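Local structure of 2-oxoglutarate dehydrogenase E2 component (2EQ7) at residues Pro4-Leu9 with Gly27-Glu32. The protein probably tethers lipoamide dehydrogenase (E3) to the dihydrolipoamide succinyltransferase core of the 2-oxoglutarate dehydrogenase complex through this small peripheral subunit-binding domain. Sequence-based numbering, arbitrary orientation.
Sequences PAAERL and GRILKE
Ala6 and Lys31 bring the two helices of this peripheral subunit-binding domain together, their CA atoms just 3.8 Å apart. The methyl of Ala6 points at the extended backbone that leads into helix 31-34: its CB lies 3.0 Å from Ile29 O, a tight approach, and 3.6 Å from Lys31 N. One turn further on, Leu9 reaches the backbone of the second helix, its CD2 3.3 Å from Lys31 O. Lys31 loses the most surface to the contact. Its CG sits between the backbone N and the carbonyl carbon (chi1 61°), and its CD rests 3.8 Å from Ala5 CB. Farther out, the side chains of Arg8 and Lys31 cross at a slant. Such like charges would probably repel each other, but acidic side chains of another protein's chain, probably lipoamide dehydrogenase, form salt bridges with both, consistent with a basic E3-binding face; Glu12 pairs with Arg8 NH1. The short second helix is entered through Leu30 at the N-cap position, whose N is hydrogen-bonded to Asp33 OD2. Val34 packs against Ala6, Leu9 and Ile29. Lys31 NZ lies near the guanidinium plane of Arg8, at its edge, 4.1 Å from Arg8 NH2.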
loop_
_atom_site.group_PDB
_atom_site.type_symbol
_atom_site.label_atom_id
_atom_site.label_comp_id
_atom_site.label_asym_id
_atom_site.label_seq_id
_atom_site.Cartn_x
_atom_site.Cartn_y
_atom_site.Cartn_z
ATOM N N PRO C 4 -4.848 -19.094 9.580
ATOM C CA PRO C 4 -6.149 -19.324 8.944
ATOM C C PRO C 4 -6.237 -20.523 7.996
ATOM O O PRO C 4 -7.239 -21.240 7.993
ATOM C CB PRO C 4 -6.413 -17.999 8.238
ATOM C CG PRO C 4 -5.826 -17.016 9.198
ATOM C CD PRO C 4 -4.499 -17.661 9.544
ATOM N N ALA C 5 -5.202 -20.741 7.189
ATOM C CA ALA C 5 -5.203 -21.864 6.255
ATOM C C ALA C 5 -4.994 -23.183 6.993
ATOM O O ALA C 5 -5.464 -24.233 6.554
ATOM C CB ALA C 5 -4.116 -21.678 5.198
ATOM N N ALA C 6 -4.285 -23.122 8.115
ATOM C CA ALA C 6 -4.021 -24.308 8.919
ATOM C C ALA C 6 -5.325 -24.784 9.545
ATOM O O ALA C 6 -5.610 -25.981 9.581
ATOM C CB ALA C 6 -3.005 -23.988 10.007
ATOM N N GLU C 7 -6.114 -23.832 10.035
ATOM C CA GLU C 7 -7.395 -24.137 10.654
ATOM C C GLU C 7 -8.343 -24.734 9.620
ATOM O O GLU C 7 -9.152 -25.608 9.934
ATOM C CB GLU C 7 -8.007 -22.867 11.248
ATOM C CG GLU C 7 -7.185 -22.251 12.370
ATOM C CD GLU C 7 -7.795 -20.971 12.907
ATOM O OE1 GLU C 7 -7.259 -20.426 13.895
ATOM O OE2 GLU C 7 -8.808 -20.508 12.339
ATOM N N ARG C 8 -8.233 -24.255 8.385
ATOM C CA ARG C 8 -9.072 -24.739 7.295
ATOM C C ARG C 8 -8.704 -26.183 6.968
ATOM O O ARG C 8 -9.575 -27.013 6.702
ATOM C CB ARG C 8 -8.884 -23.848 6.058
ATOM C CG ARG C 8 -9.766 -24.202 4.861
ATOM C CD ARG C 8 -9.239 -25.407 4.091
ATOM N NE ARG C 8 -7.921 -25.155 3.512
ATOM C CZ ARG C 8 -7.230 -26.045 2.804
ATOM N NH1 ARG C 8 -7.731 -27.254 2.584
ATOM N NH2 ARG C 8 -6.040 -25.729 2.314
ATOM N N LEU C 9 -7.407 -26.478 6.997
ATOM C CA LEU C 9 -6.921 -27.821 6.705
ATOM C C LEU C 9 -7.274 -28.795 7.825
ATOM O O LEU C 9 -7.580 -29.960 7.570
ATOM C CB LEU C 9 -5.403 -27.798 6.500
ATOM C CG LEU C 9 -4.742 -29.126 6.117
ATOM C CD1 LEU C 9 -5.319 -29.631 4.803
ATOM C CD2 LEU C 9 -3.237 -28.932 5.997
ATOM N N GLY C 27 3.623 -18.923 18.777
ATOM C CA GLY C 27 2.799 -20.111 18.904
ATOM C C GLY C 27 1.725 -20.158 17.833
ATOM O O GLY C 27 0.552 -19.914 18.112
ATOM N N ARG C 28 2.126 -20.470 16.604
ATOM C CA ARG C 28 1.189 -20.545 15.487
ATOM C C ARG C 28 1.442 -21.785 14.639
ATOM O O ARG C 28 2.578 -22.068 14.256
ATOM C CB ARG C 28 1.312 -19.300 14.606
ATOM C CG ARG C 28 1.071 -17.994 15.337
ATOM C CD ARG C 28 1.332 -16.804 14.431
ATOM N NE ARG C 28 1.178 -15.538 15.141
ATOM C CZ ARG C 28 1.375 -14.345 14.592
ATOM N NH1 ARG C 28 1.210 -13.246 15.316
ATOM N NH2 ARG C 28 1.736 -14.248 13.318
ATOM N N ILE C 29 0.375 -22.518 14.346
ATOM C CA ILE C 29 0.476 -23.725 13.537
ATOM C C ILE C 29 0.293 -23.390 12.061
ATOM O O ILE C 29 -0.754 -22.884 11.656
ATOM C CB ILE C 29 -0.593 -24.766 13.944
ATOM C CG1 ILE C 29 -0.367 -25.208 15.392
ATOM C CG2 ILE C 29 -0.540 -25.963 13.008
ATOM C CD1 ILE C 29 -1.397 -26.198 15.902
ATOM N N LEU C 30 1.319 -23.669 11.264
ATOM C CA LEU C 30 1.267 -23.409 9.831
ATOM C C LEU C 30 0.557 -24.576 9.153
ATOM O O LEU C 30 0.564 -25.694 9.670
ATOM C CB LEU C 30 2.683 -23.264 9.265
ATOM C CG LEU C 30 3.569 -22.184 9.894
ATOM C CD1 LEU C 30 4.955 -22.241 9.275
ATOM C CD2 LEU C 30 2.946 -20.812 9.686
ATOM N N LYS C 31 -0.054 -24.319 8.002
ATOM C CA LYS C 31 -0.764 -25.367 7.277
ATOM C C LYS C 31 0.174 -26.513 6.916
ATOM O O LYS C 31 -0.268 -27.641 6.694
ATOM C CB LYS C 31 -1.403 -24.798 6.006
ATOM C CG LYS C 31 -0.408 -24.223 5.019
ATOM C CD LYS C 31 -1.107 -23.615 3.812
ATOM C CE LYS C 31 -1.837 -24.655 2.984
ATOM N NZ LYS C 31 -2.396 -24.047 1.745
ATOM N N GLU C 32 1.471 -26.221 6.861
ATOM C CA GLU C 32 2.459 -27.240 6.535
ATOM C C GLU C 32 2.709 -28.126 7.751
ATOM O O GLU C 32 3.186 -29.254 7.622
ATOM C CB GLU C 32 3.769 -26.589 6.082
ATOM C CG GLU C 32 4.483 -25.795 7.160
ATOM C CD GLU C 32 5.746 -25.125 6.648
ATOM O OE1 GLU C 32 6.473 -24.528 7.467
ATOM O OE2 GLU C 32 6.009 -25.193 5.428
#